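Local coordinates for Glucose/sorbosone dehydrogenases (Escherichia coli K12, PDB 2G8S), which belongs to the glucose/sorbosone dehydrogenase family of beta-propeller proteins and holds a bound calcium ion, at residues N9-Q14 and L347-P352; D298-V303 and I317-G322; D15-P20 and Y337-E342; G31-L36 and L69-A74; L23-D28 and D327-P332. All coordinates share one frame; numbering follows the deposited sequence. Where two conformers were deposited one is given.

In the fold
Contact 1 zips the first strand of the chain, 8-17, to the last, 345-352, and contact 3 follows that same blade to where strand 8-17 ends and turns into the next one. Contact 2 sits at the mouth of a hairpin in the preceding blade and touches contact 1 through Val10 and Leu318. Contacts 4 and 5 lie between blades and share the sheet that holds strands 20-25 and 32-36. Chemistry follows place: a ladder of backbone hydrogen bonds in contact 1, one bonded pair plus an aspartate-threonine bond and water bridges in contact 2, both partly buried; a single backbone bond with tight proline packing in buried contact 3, one buried threonine bond in contact 4, and water-bridged, guanidinium-centred packing in partly buried contact 5.

Contact 1 of 5, residues N9-Q14 and L347-P352; sequences NVEVLQ and LLKVSP. With EDO (1,2-ethanediol), chain L.
Leu13 and Lys349 set the tone of this two-stranded ladder, crossing obliquely so that Leu13 CD1 lies 3.8 Å from Lys349 CB, while Leu13 CB rests 3.8 Å from Leu347 CD2. Lys349 has CG anti to the backbone N (chi1 -179°) and runs fully extended beside Glu11, the two pointing the same way. Their charged ends do not pair: Glu11 OE1 stays 4.9 Å from Lys349 NZ, which instead donates to O1 of an ethanediol molecule at 2.9 Å and, through a cation-pi contact, engages Tyr335. Across the sheet from these, Leu348 turns its CD2 branch between two valines, 3.8 Å from Val12 CG2 and 3.9 Å from Val10 CG1; Val12 lies alongside it, Val10 obliquely across it. At the far end one water accepts from Asn9 ND2, donates to Pro352 O and also meets Ser351 OG, while Asn9 OD1 bonds to Arg353. The backbone evidence is an antiparallel ladder in which Lys349 N meets Glu11 O at 2.8 Å with an N-H...O angle of 171°. The register slips once, where Leu13 N and, weakly, Gln14 N both address Leu347 O, a classic beta bulge. Pairing a strand from the N-terminus with one from the C-terminus in a single blade is the "Velcro" closure characteristic of beta-propellers.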
# COMPACT_ATOMS: atom_id res chain seq x y z
N ASN A 9 15.16 -4.20 19.00
CA ASN A 9 16.19 -5.04 18.40
C ASN A 9 15.99 -5.09 16.90
O ASN A 9 14.86 -5.19 16.43
CB ASN A 9 16.13 -6.45 18.97
CG ASN A 9 16.49 -6.48 20.44
OD1 ASN A 9 17.46 -5.84 20.84
ND2 ASN A 9 15.72 -7.22 21.23
N VAL A 10 17.09 -5.00 16.16
CA VAL A 10 17.00 -5.00 14.70
C VAL A 10 18.03 -5.97 14.15
O VAL A 10 19.23 -5.85 14.43
CB VAL A 10 17.28 -3.60 14.10
CG1 VAL A 10 17.22 -3.64 12.58
CG2 VAL A 10 16.29 -2.56 14.65
N GLU A 11 17.56 -6.92 13.34
CA GLU A 11 18.44 -7.85 12.63
C GLU A 11 18.31 -7.57 11.14
O GLU A 11 17.20 -7.56 10.61
CB GLU A 11 18.06 -9.30 12.94
CG GLU A 11 18.79 -10.31 12.05
CD GLU A 11 18.52 -11.77 12.42
OE1 GLU A 11 17.56 -12.05 13.17
OE2 GLU A 11 19.28 -12.63 11.93
N VAL A 12 19.44 -7.34 10.48
CA VAL A 12 19.43 -7.16 9.03
C VAL A 12 19.42 -8.53 8.37
O VAL A 12 20.42 -9.26 8.42
CB VAL A 12 20.64 -6.33 8.51
CG1 VAL A 12 20.57 -6.18 6.99
CG2 VAL A 12 20.68 -4.97 9.19
N LEU A 13 18.29 -8.89 7.77
CA LEU A 13 18.16 -10.20 7.12
C LEU A 13 18.79 -10.22 5.73
O LEU A 13 19.37 -11.23 5.32
CB LEU A 13 16.69 -10.61 7.01
CG LEU A 13 15.98 -10.86 8.34
CD1 LEU A 13 14.55 -11.24 8.08
CD2 LEU A 13 16.67 -11.95 9.17
N GLN A 14 18.66 -9.11 5.01
CA GLN A 14 19.19 -8.98 3.66
C GLN A 14 19.49 -7.52 3.39
O GLN A 14 18.68 -6.65 3.70
CB GLN A 14 18.17 -9.51 2.65
CG GLN A 14 18.66 -9.48 1.19
CD GLN A 14 19.92 -10.29 0.99
OE1 GLN A 14 19.94 -11.49 1.25
NE2 GLN A 14 20.99 -9.63 0.55
N LEU A 347 16.06 -5.59 4.26
CA LEU A 347 14.97 -6.29 4.92
C LEU A 347 15.41 -6.48 6.36
O LEU A 347 16.46 -7.08 6.62
CB LEU A 347 14.75 -7.65 4.26
CG LEU A 347 13.83 -8.64 4.99
CD1 LEU A 347 12.37 -8.17 5.00
CD2 LEU A 347 13.98 -10.02 4.35
N LEU A 348 14.61 -5.95 7.29
CA LEU A 348 14.92 -5.96 8.71
C LEU A 348 13.90 -6.79 9.47
O LEU A 348 12.72 -6.77 9.15
CB LEU A 348 14.87 -4.54 9.27
CG LEU A 348 15.67 -3.45 8.54
CD1 LEU A 348 15.35 -2.06 9.09
CD2 LEU A 348 17.16 -3.73 8.65
N LYS A 349 14.38 -7.50 10.50
CA LYS A 349 13.53 -8.24 11.42
C LYS A 349 13.64 -7.53 12.76
O LYS A 349 14.74 -7.39 13.32
CB LYS A 349 14.00 -9.70 11.53
CG LYS A 349 13.17 -10.59 12.45
CD LYS A 349 13.63 -12.03 12.32
CE LYS A 349 12.85 -12.97 13.22
NZ LYS A 349 13.30 -14.38 13.05
N VAL A 350 12.49 -7.07 13.27
CA VAL A 350 12.46 -6.12 14.38
C VAL A 350 11.62 -6.67 15.53
O VAL A 350 10.58 -7.29 15.31
CB VAL A 350 11.90 -4.75 13.90
CG1 VAL A 350 11.91 -3.73 15.04
CG2 VAL A 350 12.68 -4.21 12.70
N SER A 351 12.11 -6.47 16.75
CA SER A 351 11.42 -6.92 17.95
C SER A 351 11.69 -5.95 19.12
O SER A 351 12.69 -5.24 19.11
CB SER A 351 11.83 -8.35 18.30
OG SER A 351 13.25 -8.48 18.31
N PRO A 352 10.79 -5.91 20.11
CA PRO A 352 10.99 -5.00 21.24
C PRO A 352 11.97 -5.55 22.28
O PRO A 352 12.12 -6.77 22.40
CB PRO A 352 9.60 -4.91 21.86
CG PRO A 352 8.98 -6.24 21.58
CD PRO A 352 9.54 -6.69 20.24
C1 EDO L . 15.09 -15.86 9.83
O1 EDO L . 15.09 -14.89 10.89
C2 EDO L . 13.70 -15.95 9.22
O2 EDO L . 13.02 -14.70 9.39
O HOH W 1 13.42 -8.90 21.12

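Contact 2 of 5, residues D298-V303 and I317-G322; sequences DKDVIV and ILTDRG. With EDO (1,2-ethanediol), chain I.
This is the open end of the beta hairpin formed by strands 300-307 and 310-317, the last two strands of one propeller blade, together with the loop that leads from it toward the next blade. Between the two segments, backbone bonding comes down to one antiparallel hydrogen-bonded pair: Val301 N reaches Ile317 O at 2.9 Å, almost straight (176°), and Ile317 N returns the bond to Val301 O. Beyond it the chain leaves the ladder, and Leu318 O accepts from Arg321 N in a short 3-10 turn. On the other strand Lys299 and Asp300 form a G1 bulge opposite Ala295. Apolar packing covers the pair. Ile317 and Val301 lie side by side, CG1 of Ile317 3.7 Å from CB of Val301, while the Val303 side chain crosses that of Ile317 at about a right angle, CG2 to CG2 3.9 Å; Leu318 CD1 runs along Val301 CG2 at 3.7 Å. Waters bridge the exposed end, at Lys299, Thr319 and Gly322: one donates to both Lys299 O and Thr319 O, and two more each join Lys299 NZ to Gly322 O. Outside the interface Arg321 holds an ethanediol with NE and NH2, and NH2 also pairs with Glu346. Among the charged side chains, Asp300 OD1 makes a salt bridge to Arg316. Its other oxygen, OD2, takes the hydroxyl proton of Thr319 OG1 at 2.7 Å through the anti lone pair.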
# COMPACT_ATOMS: atom_id res chain seq x y z
N ASP A 298 10.44 10.89 7.47
CA ASP A 298 10.98 10.87 8.83
C ASP A 298 12.00 9.74 9.05
O ASP A 298 12.71 9.73 10.07
CB ASP A 298 9.87 10.76 9.87
CG ASP A 298 9.09 12.05 10.04
OD1 ASP A 298 9.54 13.13 9.60
OD2 ASP A 298 8.00 11.97 10.64
N LYS A 299 12.05 8.80 8.11
CA LYS A 299 13.05 7.73 8.11
C LYS A 299 12.97 6.90 9.39
O LYS A 299 13.97 6.67 10.08
CB LYS A 299 14.46 8.31 7.90
CG LYS A 299 14.64 9.07 6.59
CD LYS A 299 16.09 9.48 6.34
CE LYS A 299 16.18 10.27 5.05
NZ LYS A 299 17.58 10.69 4.76
N ASP A 300 11.76 6.46 9.72
CA ASP A 300 11.53 5.63 10.89
C ASP A 300 10.16 4.95 10.81
O ASP A 300 9.50 5.03 9.78
CB ASP A 300 11.76 6.39 12.21
CG ASP A 300 10.83 7.60 12.41
OD1 ASP A 300 9.77 7.70 11.76
OD2 ASP A 300 11.19 8.44 13.27
N VAL A 301 9.78 4.26 11.88
CA VAL A 301 8.48 3.62 12.01
C VAL A 301 7.69 4.28 13.14
O VAL A 301 8.20 4.50 14.24
CB VAL A 301 8.63 2.09 12.24
CG1 VAL A 301 7.29 1.45 12.67
CG2 VAL A 301 9.18 1.43 10.97
N ILE A 302 6.44 4.60 12.84
CA ILE A 302 5.53 5.17 13.82
C ILE A 302 4.83 4.05 14.56
O ILE A 302 4.25 3.15 13.93
CB ILE A 302 4.49 6.08 13.14
CG1 ILE A 302 5.15 7.01 12.11
CG2 ILE A 302 3.75 6.90 14.20
CD1 ILE A 302 4.12 7.75 11.26
N VAL A 303 4.86 4.11 15.89
CA VAL A 303 4.19 3.12 16.72
C VAL A 303 2.93 3.77 17.26
O VAL A 303 3.00 4.81 17.92
CB VAL A 303 5.06 2.67 17.90
CG1 VAL A 303 4.37 1.54 18.66
CG2 VAL A 303 6.42 2.22 17.40
N ILE A 317 10.23 4.38 16.29
CA ILE A 317 11.34 3.43 16.39
C ILE A 317 12.14 3.44 15.08
O ILE A 317 11.64 3.89 14.05
CB ILE A 317 10.86 2.00 16.76
CG1 ILE A 317 9.92 1.42 15.69
CG2 ILE A 317 10.21 1.99 18.17
CD1 ILE A 317 9.53 -0.04 15.91
N LEU A 318 13.38 2.96 15.14
CA LEU A 318 14.30 2.90 13.99
C LEU A 318 14.86 4.26 13.53
O LEU A 318 15.63 4.32 12.57
CB LEU A 318 13.68 2.15 12.79
CG LEU A 318 13.12 0.75 12.99
CD1 LEU A 318 12.59 0.19 11.69
CD2 LEU A 318 14.16 -0.17 13.57
N THR A 319 14.52 5.34 14.24
CA THR A 319 14.99 6.67 13.84
C THR A 319 16.51 6.76 13.80
O THR A 319 17.07 7.45 12.95
CB THR A 319 14.44 7.77 14.77
OG1 THR A 319 13.06 7.53 15.03
CG2 THR A 319 14.59 9.14 14.12
N ASP A 320 17.19 6.04 14.70
CA ASP A 320 18.65 6.11 14.73
C ASP A 320 19.36 5.47 13.53
O ASP A 320 20.56 5.67 13.34
CB ASP A 320 19.20 5.60 16.07
CG ASP A 320 18.86 4.14 16.36
OD1 ASP A 320 18.18 3.48 15.55
OD2 ASP A 320 19.29 3.65 17.43
N ARG A 321 18.63 4.70 12.72
CA ARG A 321 19.25 4.02 11.57
C ARG A 321 19.34 4.91 10.32
O ARG A 321 20.09 4.60 9.40
CB ARG A 321 18.51 2.72 11.23
CG ARG A 321 18.45 1.72 12.39
CD ARG A 321 17.95 0.35 11.93
NE ARG A 321 19.04 -0.46 11.38
CZ ARG A 321 19.23 -0.69 10.08
NH1 ARG A 321 18.40 -0.18 9.17
NH2 ARG A 321 20.24 -1.45 9.68
N GLY A 322 18.54 5.97 10.29
CA GLY A 322 18.60 6.96 9.21
C GLY A 322 18.14 6.49 7.85
O GLY A 322 18.52 7.09 6.83
C1 EDO I . 21.31 -3.54 12.66
O1 EDO I . 22.05 -2.64 11.82
C2 EDO I . 21.03 -2.88 14.00
O2 EDO I . 20.33 -1.65 13.79
O HOH W 2 16.01 8.32 10.73
O HOH W 3 18.40 7.81 4.03
O HOH W 4 19.70 9.73 6.82

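Contact 3 of 5, residues D15-P20 and Y337-E342; sequences DKLDHP and YVLTDE. With EDO (1,2-ethanediol), chain H; EDO (1,2-ethanediol), chain L.
His19 lies with one ring face over the end of segment 337-342, the carbonyl O of Glu342 standing 3.6 Å above the ring plane and offset toward the rim. The same oxygen accepts from His19 N at 2.9 Å, the donor lying 29° above the carbonyl plane. At the ring edge, Asp341 OD1 approaches His19 CD2 to 3.6 Å. Pro20 wedges in beside it: its CG presses on Thr340 O at 3.2 Å, a tight contact, and its CB meets Leu339 CD2 at 3.8 Å. Pro20 O is buried with no polar partner.

In the next shell, Asp18 OD1 takes the ND1 proton of His19 at 3.0 Å, nearly straight (175°) and in the ring plane, which fixes the rotation of the imidazole. A water ties His19 NE2 to Asp341 O. Arg324 holds the acidic ends from outside, by a salt bridge to Asp341 OD2 and through its backbone N to Glu342 OE2, while His19 also bonds to Arg37 through the backbone. Lys16 and Leu17 form a G1 bulge against Gly345 just before the turn. Such a turn, carrying the chain from the outermost strand of the closing blade to the first strand of the next, is a standard inter-blade connection of the beta-propeller.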
# COMPACT_ATOMS: atom_id res chain seq x y z
N ASP A 15 20.67 -7.25 2.83
CA ASP A 15 21.01 -5.89 2.44
C ASP A 15 21.11 -5.76 0.92
O ASP A 15 20.78 -6.71 0.19
CB ASP A 15 22.28 -5.38 3.15
CG ASP A 15 23.51 -6.22 2.86
OD1 ASP A 15 23.53 -6.99 1.87
OD2 ASP A 15 24.49 -6.11 3.63
N LYS A 16 21.53 -4.58 0.47
CA LYS A 16 21.74 -4.27 -0.96
C LYS A 16 20.49 -4.54 -1.80
O LYS A 16 20.56 -5.04 -2.93
CB LYS A 16 22.98 -4.99 -1.51
CG LYS A 16 24.27 -4.65 -0.75
CD LYS A 16 25.52 -4.83 -1.61
CE LYS A 16 25.55 -6.17 -2.33
NZ LYS A 16 25.55 -7.35 -1.41
N LEU A 17 19.33 -4.20 -1.26
CA LEU A 17 18.08 -4.34 -2.01
C LEU A 17 17.78 -3.02 -2.72
O LEU A 17 17.62 -1.99 -2.06
CB LEU A 17 16.92 -4.72 -1.10
CG LEU A 17 16.98 -6.09 -0.40
CD1 LEU A 17 15.83 -6.21 0.56
CD2 LEU A 17 16.96 -7.24 -1.40
N ASP A 18 17.70 -3.06 -4.04
CA ASP A 18 17.45 -1.86 -4.84
C ASP A 18 15.97 -1.47 -4.79
O ASP A 18 15.17 -2.00 -5.56
CB ASP A 18 17.91 -2.11 -6.28
CG ASP A 18 17.90 -0.85 -7.14
OD1 ASP A 18 17.45 0.22 -6.67
OD2 ASP A 18 18.34 -0.95 -8.31
N HIS A 19 15.63 -0.55 -3.89
CA HIS A 19 14.26 -0.05 -3.74
C HIS A 19 13.18 -1.14 -3.65
O HIS A 19 12.27 -1.22 -4.49
CB HIS A 19 13.95 0.96 -4.84
CG HIS A 19 14.71 2.24 -4.68
ND1 HIS A 19 15.99 2.40 -5.17
CD2 HIS A 19 14.40 3.38 -4.03
CE1 HIS A 19 16.42 3.61 -4.85
NE2 HIS A 19 15.48 4.22 -4.16
N PRO A 20 13.25 -1.97 -2.59
CA PRO A 20 12.18 -2.95 -2.39
C PRO A 20 10.87 -2.21 -2.11
O PRO A 20 10.90 -1.12 -1.52
CB PRO A 20 12.65 -3.72 -1.15
CG PRO A 20 13.56 -2.75 -0.43
CD PRO A 20 14.25 -1.99 -1.51
N TYR A 337 8.55 -7.13 10.23
CA TYR A 337 9.46 -7.16 9.08
C TYR A 337 9.37 -5.83 8.35
O TYR A 337 8.28 -5.33 8.11
CB TYR A 337 9.13 -8.33 8.15
CG TYR A 337 9.51 -9.66 8.77
CD1 TYR A 337 10.72 -10.27 8.45
CD2 TYR A 337 8.68 -10.28 9.71
CE1 TYR A 337 11.09 -11.47 9.04
CE2 TYR A 337 9.05 -11.49 10.31
CZ TYR A 337 10.25 -12.08 9.96
OH TYR A 337 10.65 -13.28 10.52
N VAL A 338 10.53 -5.27 8.04
CA VAL A 338 10.59 -3.89 7.55
C VAL A 338 11.46 -3.83 6.30
O VAL A 338 12.52 -4.43 6.25
CB VAL A 338 11.16 -2.93 8.64
CG1 VAL A 338 11.29 -1.49 8.13
CG2 VAL A 338 10.28 -2.95 9.89
N LEU A 339 10.97 -3.10 5.29
CA LEU A 339 11.74 -2.85 4.06
C LEU A 339 12.06 -1.37 3.97
O LEU A 339 11.19 -0.52 4.21
CB LEU A 339 10.93 -3.25 2.81
CG LEU A 339 10.71 -4.74 2.57
CD1 LEU A 339 9.67 -4.91 1.48
CD2 LEU A 339 12.02 -5.47 2.21
N THR A 340 13.32 -1.06 3.66
CA THR A 340 13.73 0.34 3.55
C THR A 340 13.74 0.81 2.09
O THR A 340 13.96 0.01 1.18
CB THR A 340 15.10 0.58 4.19
OG1 THR A 340 16.12 -0.04 3.41
CG2 THR A 340 15.12 0.03 5.61
N ASP A 341 13.49 2.11 1.90
CA ASP A 341 13.34 2.71 0.57
C ASP A 341 14.64 3.37 0.14
O ASP A 341 14.75 4.60 0.09
CB ASP A 341 12.21 3.74 0.56
CG ASP A 341 11.90 4.24 -0.84
OD1 ASP A 341 11.68 3.40 -1.73
OD2 ASP A 341 11.88 5.47 -1.06
N GLU A 342 15.63 2.53 -0.16
CA GLU A 342 16.99 2.99 -0.48
C GLU A 342 17.58 2.20 -1.65
O GLU A 342 17.12 1.10 -1.96
CB GLU A 342 17.88 2.86 0.76
CG GLU A 342 17.37 3.55 2.05
CD GLU A 342 17.48 5.07 2.05
OE1 GLU A 342 18.04 5.65 1.08
OE2 GLU A 342 17.01 5.69 3.02
C1 EDO H . 19.83 -7.40 -5.27
O1 EDO H . 20.40 -7.27 -6.57
C2 EDO H . 18.50 -6.64 -5.19
O2 EDO H . 18.65 -5.29 -5.64
C1 EDO L . 15.09 -15.86 9.83
O1 EDO L . 15.09 -14.89 10.89
C2 EDO L . 13.70 -15.95 9.22
O2 EDO L . 13.02 -14.70 9.39
O HOH W 5 15.41 6.23 -2.08

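Contact 4 of 5, residues G31-L36 and L69-A74; sequences GMLITL and LDVVLA
Neighbouring blades of the beta-propeller meet here face to face: strand 32-36 belongs to one four-stranded sheet, and strand 68-73 is the first strand of the following one. The short segments run at 162° to each other, nearly antiparallel, with axes 7.0 Å apart at closest approach. That separation is too wide for a backbone ladder, so side chains span the gap. Thr35 does most of the work. Its OG1, placed between the backbone N and the carbonyl carbon (chi1 51°), donates to Leu69 O at 2.7 Å and comes in nearly along the C=O axis, with a C=O...O angle of 168°. The other branch, CG2, is thereby turned onto Val71, lying 3.7 Å from both its CB and its CG1 as the two side chains slide past each other in opposite directions. Two residues earlier on the strand, Leu33 CD1 meets Val71 CG2 at 4.2 Å, crossing it at about a right angle. Asp70 turns away from strand 32-36, and its OD2 bonds to Arg134 and to the backbone N of Leu135; Leu69 and Asp70 together make a classic bulge facing Ser86 on strand 82-90. Ala22 N adds a weak bond to Thr35 OG1. All five touching residues are buried, so the direct threonine-to-carbonyl bond satisfies a peptide oxygen inside the blade interface, and with OG1 bonded and CG2 packed on Val71, the rotation of Thr35 is probably well fixed.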
# COMPACT_ATOMS: atom_id res chain seq x y z
N GLY A 31 10.10 -18.86 3.51
CA GLY A 31 10.68 -17.53 3.32
C GLY A 31 9.66 -16.56 2.77
O GLY A 31 8.49 -16.61 3.16
N MSE A 32 10.11 -15.67 1.89
CA MSE A 32 9.25 -14.61 1.37
C MSE A 32 9.60 -14.16 -0.03
O MSE A 32 10.72 -14.36 -0.48
CB MSE A 32 9.31 -13.40 2.29
CG MSE A 32 10.68 -12.79 2.36
SE MSE A 32 10.69 -11.33 3.46
CE MSE A 32 10.55 -12.24 5.22
N LEU A 33 8.63 -13.55 -0.71
CA LEU A 33 8.87 -12.89 -1.98
C LEU A 33 9.02 -11.40 -1.68
O LEU A 33 8.38 -10.86 -0.77
CB LEU A 33 7.69 -13.11 -2.92
CG LEU A 33 7.34 -14.55 -3.33
CD1 LEU A 33 6.11 -14.55 -4.21
CD2 LEU A 33 8.50 -15.25 -4.03
N ILE A 34 9.88 -10.73 -2.45
CA ILE A 34 10.10 -9.30 -2.32
C ILE A 34 10.05 -8.68 -3.71
O ILE A 34 10.68 -9.19 -4.63
CB ILE A 34 11.48 -8.98 -1.68
CG1 ILE A 34 11.64 -9.70 -0.34
CG2 ILE A 34 11.67 -7.47 -1.52
CD1 ILE A 34 13.06 -9.67 0.24
N THR A 35 9.30 -7.59 -3.85
CA THR A 35 9.34 -6.83 -5.10
C THR A 35 10.41 -5.76 -5.00
O THR A 35 10.56 -5.11 -3.97
CB THR A 35 8.01 -6.13 -5.40
OG1 THR A 35 7.58 -5.37 -4.26
CG2 THR A 35 6.95 -7.14 -5.79
N LEU A 36 11.19 -5.62 -6.08
CA LEU A 36 12.13 -4.52 -6.22
C LEU A 36 11.57 -3.64 -7.31
O LEU A 36 11.25 -4.12 -8.40
CB LEU A 36 13.52 -5.03 -6.61
CG LEU A 36 14.17 -6.02 -5.64
CD1 LEU A 36 15.47 -6.47 -6.26
CD2 LEU A 36 14.41 -5.38 -4.26
N LEU A 69 5.26 -2.91 -7.92
CA LEU A 69 4.76 -2.42 -6.65
C LEU A 69 4.39 -3.57 -5.70
O LEU A 69 5.29 -4.17 -5.11
CB LEU A 69 3.62 -1.41 -6.86
CG LEU A 69 4.03 -0.20 -7.73
CD1 LEU A 69 2.80 0.64 -8.08
CD2 LEU A 69 5.14 0.66 -7.11
N ASP A 70 3.11 -3.89 -5.53
CA ASP A 70 2.75 -4.86 -4.50
C ASP A 70 2.90 -6.30 -4.95
O ASP A 70 2.80 -6.61 -6.13
CB ASP A 70 1.32 -4.62 -4.00
CG ASP A 70 1.18 -4.85 -2.49
OD1 ASP A 70 2.13 -5.38 -1.87
OD2 ASP A 70 0.13 -4.47 -1.94
N VAL A 71 3.14 -7.19 -3.98
CA VAL A 71 3.02 -8.62 -4.20
C VAL A 71 2.19 -9.17 -3.04
O VAL A 71 2.53 -8.94 -1.88
CB VAL A 71 4.40 -9.33 -4.29
CG1 VAL A 71 5.29 -9.04 -3.07
CG2 VAL A 71 4.21 -10.83 -4.45
N VAL A 72 1.11 -9.88 -3.37
CA VAL A 72 0.20 -10.41 -2.35
C VAL A 72 -0.25 -11.81 -2.75
O VAL A 72 -0.61 -12.03 -3.90
CB VAL A 72 -1.04 -9.48 -2.14
CG1 VAL A 72 -1.97 -10.05 -1.06
CG2 VAL A 72 -0.62 -8.05 -1.79
N LEU A 73 -0.25 -12.75 -1.81
CA LEU A 73 -0.74 -14.09 -2.10
C LEU A 73 -2.26 -14.09 -2.12
O LEU A 73 -2.89 -13.39 -1.31
CB LEU A 73 -0.25 -15.10 -1.06
CG LEU A 73 1.23 -15.15 -0.69
CD1 LEU A 73 1.46 -16.42 0.11
CD2 LEU A 73 2.14 -15.12 -1.89
N ALA A 74 -2.87 -14.84 -3.03
CA ALA A 74 -4.33 -15.02 -3.02
C ALA A 74 -4.74 -15.71 -1.71
O ALA A 74 -3.95 -16.46 -1.13
CB ALA A 74 -4.78 -15.83 -4.22

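Contact 5 of 5, residues L23-D28 and D327-P332; sequences LAFLPD and DVRTGP
Arg329 folds back on itself, CG anti to the carbonyl carbon and the chain bent at chi2 (-73°) and chi3 (-56°), so its guanidinium reaches across to strand 20-25. Leu23 answers with CG between its backbone N and carbonyl carbon, a crowded position, and Phe25 with CG anti to the carbonyl carbon, which sets its ring against Arg329, Gly331 and Pro332. The Phe25 edge then stands over one guanidinium face, planes 72° apart, with CD2 3.5 Å from Arg329 NH2. The Phe25 ring is itself covered on both faces: Leu23 CD1 lies 3.5 Å above one face, offset toward the rim, while Pro332 CD sits over the centre of the opposite one, 3.9 Å from the centroid, a CH-pi contact. Gly331 CA lies 3.6 Å from Phe25 CZ.

Water completes the join. One molecule accepts from Leu23 N and Arg329 NH1 and donates to Asp327 OD2 at 2.5 Å; a second accepts from Phe25 N at 2.9 Å and from Arg329 NH2 at 2.7 Å. Both lie in the guanidinium plane, consistent with their fixing its rotation. Asp327, whose OD1 forms a salt bridge with Arg134, is linked to Arg329 through the first water. The strands run nearly parallel without direct hydrogen bonds between their backbones, the arrangement of first strands of adjacent blades in a beta-propeller.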
# COMPACT_ATOMS: atom_id res chain seq x y z
N LEU A 23 6.62 -7.11 0.48
CA LEU A 23 6.95 -8.51 0.70
C LEU A 23 5.71 -9.35 0.95
O LEU A 23 4.68 -8.84 1.42
CB LEU A 23 7.94 -8.66 1.85
CG LEU A 23 7.46 -8.38 3.28
CD1 LEU A 23 6.79 -9.61 3.89
CD2 LEU A 23 8.62 -7.92 4.15
N ALA A 24 5.82 -10.63 0.64
CA ALA A 24 4.76 -11.60 0.92
C ALA A 24 5.40 -12.80 1.58
O ALA A 24 6.36 -13.36 1.06
CB ALA A 24 4.04 -12.00 -0.36
N PHE A 25 4.86 -13.21 2.72
CA PHE A 25 5.36 -14.39 3.41
C PHE A 25 4.83 -15.64 2.75
O PHE A 25 3.62 -15.76 2.53
CB PHE A 25 4.91 -14.40 4.88
CG PHE A 25 5.36 -13.20 5.65
CD1 PHE A 25 6.68 -13.06 6.05
CD2 PHE A 25 4.44 -12.21 6.00
CE1 PHE A 25 7.09 -11.93 6.79
CE2 PHE A 25 4.84 -11.09 6.73
CZ PHE A 25 6.17 -10.95 7.11
N LEU A 26 5.73 -16.57 2.44
CA LEU A 26 5.31 -17.86 1.91
C LEU A 26 5.00 -18.80 3.07
O LEU A 26 5.67 -18.75 4.10
CB LEU A 26 6.41 -18.46 1.02
CG LEU A 26 6.72 -17.65 -0.24
CD1 LEU A 26 7.96 -18.22 -0.92
CD2 LEU A 26 5.51 -17.63 -1.17
N PRO A 27 3.99 -19.67 2.90
CA PRO A 27 3.61 -20.57 4.00
C PRO A 27 4.67 -21.63 4.29
O PRO A 27 5.62 -21.81 3.51
CB PRO A 27 2.33 -21.24 3.49
CG PRO A 27 2.38 -21.12 2.01
CD PRO A 27 3.13 -19.85 1.71
N ASP A 28 4.50 -22.31 5.43
CA ASP A 28 5.34 -23.44 5.81
C ASP A 28 6.84 -23.11 5.81
O ASP A 28 7.67 -23.92 5.38
CB ASP A 28 5.03 -24.66 4.93
CG ASP A 28 3.56 -25.05 4.96
OD1 ASP A 28 2.94 -24.97 6.05
OD2 ASP A 28 3.02 -25.42 3.90
N ASP A 327 8.08 -0.35 3.82
CA ASP A 327 7.02 -1.32 4.14
C ASP A 327 7.24 -1.89 5.52
O ASP A 327 8.38 -1.97 5.99
CB ASP A 327 6.92 -2.45 3.10
CG ASP A 327 5.51 -3.05 3.00
OD1 ASP A 327 4.57 -2.59 3.70
OD2 ASP A 327 5.32 -3.99 2.19
N VAL A 328 6.14 -2.26 6.16
CA VAL A 328 6.14 -2.83 7.50
C VAL A 328 5.08 -3.93 7.51
O VAL A 328 3.94 -3.71 7.09
CB VAL A 328 5.78 -1.76 8.59
CG1 VAL A 328 5.80 -2.39 9.98
CG2 VAL A 328 6.75 -0.57 8.54
N ARG A 329 5.48 -5.11 7.98
CA ARG A 329 4.58 -6.27 8.03
C ARG A 329 4.75 -7.05 9.31
O ARG A 329 5.85 -7.17 9.84
CB ARG A 329 4.84 -7.21 6.86
CG ARG A 329 4.42 -6.66 5.52
CD ARG A 329 2.91 -6.65 5.36
NE ARG A 329 2.33 -7.98 5.57
CZ ARG A 329 2.38 -8.97 4.68
NH1 ARG A 329 2.97 -8.79 3.50
NH2 ARG A 329 1.83 -10.13 4.97
N THR A 330 3.64 -7.58 9.81
CA THR A 330 3.70 -8.45 10.97
C THR A 330 3.81 -9.88 10.47
O THR A 330 2.94 -10.36 9.74
CB THR A 330 2.44 -8.32 11.85
OG1 THR A 330 2.38 -6.98 12.35
CG2 THR A 330 2.48 -9.31 13.01
N GLY A 331 4.90 -10.55 10.85
CA GLY A 331 5.14 -11.91 10.39
C GLY A 331 4.32 -12.96 11.12
O GLY A 331 3.82 -12.70 12.22
N PRO A 332 4.19 -14.16 10.53
CA PRO A 332 3.48 -15.26 11.19
C PRO A 332 4.18 -15.69 12.48
O PRO A 332 3.55 -16.33 13.33
CB PRO A 332 3.52 -16.38 10.14
CG PRO A 332 4.72 -16.07 9.31
CD PRO A 332 4.73 -14.57 9.22
O HOH W 6 4.19 -6.25 2.08
O HOH W 7 2.21 -12.16 3.29